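Local coordinates for protein MGS-M5 (Unidentified, PDB 4Q3N) that catalyses the NAD-dependent interconversion of L-lactate and pyruvate as an L-lactate dehydrogenase of the Rossmann-fold lactate/malate dehydrogenase family, at the interface of chains A and B. Numbering follows the deposited sequence. Chains: chain A/B, MGS-M5.

Contacts 1 and 2 lie about 28 Å apart, measured between the centres of their C-alpha atoms, in one two-fold interface of a tetrameric assembly. They share no residue, but both pair an early segment of one chain, in the NAD-binding half, with a later segment of the other. In contact 1 helix 38-49 of chain B meets helices 147-161, 206-227 and 232-246 of chain A; in contact 2 the loop after A:Leu52 meets the short 165-167 turn of chain B, near in sequence to 147-161. The two-fold axis repeats each contact with the chains exchanged, so every subunit supplies both halves, and contact 1 ties the interface to active-site residues.

Contact 1: the interface of chains A and B. Residues chain A 152, 223, 227, 229-233; chain B 43, 46-47, 50.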
loop_
_atom_site.group_PDB
_atom_site.type_symbol
_atom_site.label_atom_id
_atom_site.label_comp_id
_atom_site.label_asym_id
_atom_site.label_seq_id
_atom_site.Cartn_x
_atom_site.Cartn_y
_atom_site.Cartn_z
ATOM N N ARG A 152 -16.233 3.129 -15.530
ATOM C CA ARG A 152 -17.339 2.242 -15.818
ATOM C C ARG A 152 -17.129 1.514 -17.135
ATOM O O ARG A 152 -17.399 0.326 -17.266
ATOM C CB ARG A 152 -18.670 3.045 -15.875
ATOM C CG ARG A 152 -19.081 3.585 -14.504
ATOM C CD ARG A 152 -20.389 4.426 -14.581
ATOM N NE ARG A 152 -20.948 4.658 -13.244
ATOM C CZ ARG A 152 -21.541 5.792 -12.906
ATOM N NH1 ARG A 152 -21.642 6.821 -13.786
ATOM N NH2 ARG A 152 -22.011 5.908 -11.700
ATOM N N ILE A 223 -28.028 2.694 -10.681
ATOM C CA ILE A 223 -27.604 2.650 -9.296
ATOM C C ILE A 223 -28.585 3.451 -8.414
ATOM O O ILE A 223 -29.065 2.961 -7.397
ATOM C CB ILE A 223 -26.167 3.162 -9.157
ATOM C CG1 ILE A 223 -25.188 2.110 -9.743
ATOM C CG2 ILE A 223 -25.805 3.382 -7.637
ATOM C CD1 ILE A 223 -23.737 2.709 -10.147
ATOM N N LYS A 227 -30.235 1.953 -5.004
ATOM C CA LYS A 227 -29.739 2.356 -3.689
ATOM C C LYS A 227 -29.800 3.881 -3.439
ATOM O O LYS A 227 -29.006 4.384 -2.663
ATOM C CB LYS A 227 -28.289 1.857 -3.512
ATOM C CG LYS A 227 -27.346 2.345 -4.574
ATOM C CD LYS A 227 -25.828 2.073 -4.148
ATOM C CE LYS A 227 -25.344 3.135 -3.160
ATOM N NZ LYS A 227 -23.868 3.064 -2.879
ATOM N N ALA A 229 -28.759 6.686 -4.506
ATOM C CA ALA A 229 -27.761 7.635 -4.948
ATOM C C ALA A 229 -26.506 6.864 -5.357
ATOM O O ALA A 229 -26.315 5.749 -4.892
ATOM C CB ALA A 229 -27.438 8.644 -3.813
ATOM N N THR A 230 -25.689 7.428 -6.228
ATOM C CA THR A 230 -24.404 6.793 -6.522
ATOM C C THR A 230 -23.290 7.611 -5.859
ATOM O O THR A 230 -23.342 8.848 -5.861
ATOM C CB THR A 230 -24.215 6.661 -8.059
ATOM O OG1 THR A 230 -22.874 6.252 -8.358
ATOM C CG2 THR A 230 -24.506 7.947 -8.764
ATOM N N TYR A 231 -22.299 6.949 -5.247
ATOM C CA TYR A 231 -21.231 7.694 -4.584
ATOM C C TYR A 231 -19.930 6.925 -4.375
ATOM O O TYR A 231 -18.892 7.550 -4.269
ATOM C CB TYR A 231 -21.687 8.248 -3.213
ATOM C CG TYR A 231 -22.572 7.330 -2.374
ATOM C CD1 TYR A 231 -22.031 6.411 -1.489
ATOM C CD2 TYR A 231 -23.997 7.434 -2.450
ATOM C CE1 TYR A 231 -22.878 5.594 -0.678
ATOM C CE2 TYR A 231 -24.816 6.590 -1.732
ATOM C CZ TYR A 231 -24.251 5.692 -0.839
ATOM O OH TYR A 231 -25.097 4.911 -0.108
ATOM N N TYR A 232 -19.953 5.594 -4.328
ATOM C CA TYR A 232 -18.667 4.898 -4.156
ATOM C C TYR A 232 -17.771 5.067 -5.390
ATOM O O TYR A 232 -16.542 5.324 -5.304
ATOM C CB TYR A 232 -18.911 3.410 -3.838
ATOM C CG TYR A 232 -19.552 3.206 -2.462
ATOM C CD1 TYR A 232 -19.057 3.876 -1.352
ATOM C CD2 TYR A 232 -20.642 2.350 -2.296
ATOM C CE1 TYR A 232 -19.630 3.703 -0.095
ATOM C CE2 TYR A 232 -21.223 2.165 -1.052
ATOM C CZ TYR A 232 -20.715 2.856 0.041
ATOM O OH TYR A 232 -21.313 2.717 1.273
ATOM N N GLY A 233 -18.369 4.952 -6.562
ATOM C CA GLY A 233 -17.609 5.144 -7.799
ATOM C C GLY A 233 -16.938 6.507 -7.895
ATOM O O GLY A 233 -15.713 6.594 -8.062
ATOM N N GLY B 43 -27.242 -2.938 -6.828
ATOM C CA GLY B 43 -26.836 -1.539 -6.994
ATOM C C GLY B 43 -25.551 -1.238 -6.262
ATOM O O GLY B 43 -24.682 -0.508 -6.772
ATOM N N MET B 46 -22.675 -2.715 -8.231
ATOM C CA MET B 46 -22.339 -1.822 -9.365
ATOM C C MET B 46 -21.474 -0.664 -8.874
ATOM O O MET B 46 -20.404 -0.380 -9.437
ATOM C CB MET B 46 -23.572 -1.256 -10.033
ATOM C CG MET B 46 -24.455 -2.286 -10.682
ATOM S SD MET B 46 -26.021 -1.535 -11.119
ATOM C CE MET B 46 -26.873 -2.989 -11.793
ATOM N N ASP B 47 -21.909 -0.013 -7.803
ATOM C CA ASP B 47 -21.281 1.242 -7.371
ATOM C C ASP B 47 -19.839 0.946 -6.919
ATOM O O ASP B 47 -18.926 1.740 -7.193
ATOM C CB ASP B 47 -22.105 1.897 -6.233
ATOM C CG ASP B 47 -21.890 3.409 -6.104
ATOM O OD1 ASP B 47 -21.334 4.062 -7.032
ATOM O OD2 ASP B 47 -22.327 3.966 -5.051
ATOM N N HIS B 50 -17.568 0.051 -10.097
ATOM C CA HIS B 50 -17.229 1.182 -10.939
ATOM C C HIS B 50 -16.008 1.958 -10.449
ATOM O O HIS B 50 -15.481 2.783 -11.171
ATOM C CB HIS B 50 -18.448 2.120 -11.061
ATOM C CG HIS B 50 -19.577 1.477 -11.784
ATOM N ND1 HIS B 50 -20.861 1.996 -11.811
ATOM C CD2 HIS B 50 -19.617 0.344 -12.518
ATOM C CE1 HIS B 50 -21.638 1.206 -12.531
ATOM N NE2 HIS B 50 -20.906 0.193 -12.979
HETATM O O HOH W 1 -20.630 4.216 -9.816
HETATM O O HOH W 2 -14.276 5.650 -10.354
#
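At the start of helix 232-246 in this lactate dehydrogenase, B:Asp47 from helix 38-49 of the partner accepts the backbone N-H groups of A:Tyr231, A:Tyr232 and A:Gly233. Its CG is anti to the backbone N (chi1 -157°), which carries the carboxylate across the interface. OD2 takes A:Lys227 NZ at 2.8 Å on its anti lone pair, a salt bridge. A:Tyr231 N meets the syn lone pair of OD2 at 3.0 Å, nearly straight (174° at H), and A:Tyr232 N comes from above the plane. OD1 is pinched from opposite faces by the A:Thr230 OG1 hydroxyl at 3.0 Å and A:Gly233 N at 3.1 Å. Aspartate suits this place because two oxygens on one short stalk can take all five donors; the helix start and ammonium would favour its charged form.

A:Thr230 and A:Arg152 belong to the family's active site, where the arginine binds the substrate carboxylate. The A:Arg152 CG lies over one face of the B:His50 imidazole, 3.6 Å from its centroid, with guanidinium and ring 82° apart. Its NE stands 3.0 Å from B:His50 ND1, but above the ring. At the ring edge ND1 instead meets water 1, which also bonds A:Arg152 NH2 and lies 2.9 Å from B:Asp47 OD1. The branched A:Ile223 puts CD1 tip to tip with the imidazole, 3.5 Å from B:His50 CE1, while its CG1 packs on B:Met46 CB.

Contact 2: the interface of chains A and B. Residues chain A 52, 55-58; chain B 164, 166.
This is a small polar patch of the two-fold subunit interface of the lactate dehydrogenase, where B:Arg166 of 3-10 helix 165-167 reaches the backbone of the A:Gly55 to A:Lys58 loop. It adds a modest polar contact, part direct and part through water, between two chains of the deposited tetramer, and the nearest chain A atoms are largely backbone atoms.

The guanidinium carries the polar contact. Its NH1 lies 3.2 Å from A:Pro56 O, a long and poorly aimed hydrogen bond: the oxygen sits at the edge of the guanidinium, in its plane, but NH1 stands over the carbonyl group, at about a right angle to the C=O bond, so the attraction is probably mainly electrostatic. An arginine suits the place because its flat group offers several N-H donors at once, so one edge can serve the partner while another is fixed at home. The side chain runs out and then bends at chi3 (-51°), which turns the guanidinium back toward B:Asp164 as well as toward the loop.

B:Asp164 is the second-shell residue that sets this orientation. It takes the arginine side-on: NE bonds OD1 at 3.0 Å and NH2 bonds OD2 at 2.8 Å, a salt bridge, each on a syn lone pair. The NH2 bond is almost flat with the guanidinium, whereas NE meets its oxygen with a 17° tilt. OD1 also accepts the backbone N of B:Arg166, at 3.0 Å and from above the carboxylate plane. This pairing restrains rotation of the guanidinium and would be expected to favour both charged forms.

Water 3 joins B:Arg166 NH2 to A:Lys58 N, which it meets at 2.9 Å in a nearly straight bond. The A:Lys58 CA lies over one guanidinium face, offset toward the rim, and its CB is 3.9 Å from B:Arg166 NH2. At the near end of the arginine, the CD methylene rests 3.8 Å from A:Gly55 O, where a glycine brings no side chain into the approach.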
loop_
_atom_site.group_PDB
_atom_site.type_symbol
_atom_site.label_atom_id
_atom_site.label_comp_id
_atom_site.label_asym_id
_atom_site.label_seq_id
_atom_site.Cartn_x
_atom_site.Cartn_y
_atom_site.Cartn_z
ATOM N N LEU A 52 -8.839 5.728 12.338
ATOM C CA LEU A 52 -7.413 5.956 12.005
ATOM C C LEU A 52 -6.471 5.057 12.731
ATOM O O LEU A 52 -5.392 4.776 12.211
ATOM C CB LEU A 52 -6.984 7.443 12.279
ATOM C CG LEU A 52 -7.324 8.483 11.190
ATOM C CD1 LEU A 52 -6.899 9.923 11.621
ATOM C CD2 LEU A 52 -6.642 8.128 9.856
ATOM N N GLY A 55 -5.687 2.530 10.373
ATOM C CA GLY A 55 -5.600 2.995 9.000
ATOM C C GLY A 55 -4.123 2.873 8.587
ATOM O O GLY A 55 -3.273 2.689 9.443
ATOM N N PRO A 56 -3.823 3.052 7.301
ATOM C CA PRO A 56 -2.425 2.865 6.841
ATOM C C PRO A 56 -1.553 4.090 7.043
ATOM O O PRO A 56 -0.343 3.980 6.946
ATOM C CB PRO A 56 -2.575 2.591 5.320
ATOM C CG PRO A 56 -3.834 3.406 4.946
ATOM C CD PRO A 56 -4.769 3.206 6.182
ATOM N N ARG A 57 -2.141 5.236 7.324
ATOM C CA ARG A 57 -1.378 6.480 7.376
ATOM C C ARG A 57 -1.776 7.380 8.525
ATOM O O ARG A 57 -2.967 7.480 8.822
ATOM C CB ARG A 57 -1.551 7.287 6.074
ATOM C CG ARG A 57 -0.539 8.465 5.959
ATOM C CD ARG A 57 -0.706 9.250 4.633
ATOM N NE ARG A 57 0.226 10.375 4.545
ATOM C CZ ARG A 57 0.532 11.001 3.393
ATOM N NH1 ARG A 57 -0.050 10.609 2.262
ATOM N NH2 ARG A 57 1.407 12.002 3.365
ATOM N N LYS A 58 -0.783 8.021 9.166
ATOM C CA LYS A 58 -1.089 9.032 10.182
ATOM C C LYS A 58 -1.785 10.175 9.441
ATOM O O LYS A 58 -1.300 10.619 8.394
ATOM C CB LYS A 58 0.172 9.514 10.914
ATOM C CG LYS A 58 -0.024 10.692 11.955
ATOM C CD LYS A 58 0.039 12.060 11.223
ATOM C CE LYS A 58 -0.286 13.297 12.050
ATOM N NZ LYS A 58 0.798 13.580 12.973
ATOM N N ASP B 164 1.519 9.432 17.482
ATOM C CA ASP B 164 0.820 8.539 16.556
ATOM C C ASP B 164 -0.099 7.588 17.345
ATOM O O ASP B 164 0.365 6.874 18.238
ATOM C CB ASP B 164 1.894 7.766 15.756
ATOM C CG ASP B 164 1.329 6.958 14.578
ATOM O OD1 ASP B 164 0.113 6.598 14.595
ATOM O OD2 ASP B 164 2.137 6.643 13.640
ATOM N N ARG B 166 -1.288 4.952 16.634
ATOM C CA ARG B 166 -0.914 3.525 16.421
ATOM C C ARG B 166 0.198 3.113 17.399
ATOM O O ARG B 166 0.497 1.941 17.538
ATOM C CB ARG B 166 -0.499 3.291 14.959
ATOM C CG ARG B 166 -1.722 3.510 14.010
ATOM C CD ARG B 166 -1.301 3.638 12.556
ATOM N NE ARG B 166 -0.238 4.621 12.364
ATOM C CZ ARG B 166 0.327 4.859 11.194
ATOM N NH1 ARG B 166 -0.126 4.240 10.101
ATOM N NH2 ARG B 166 1.299 5.744 11.118
HETATM O O HOH W 3 1.883 7.260 8.367
#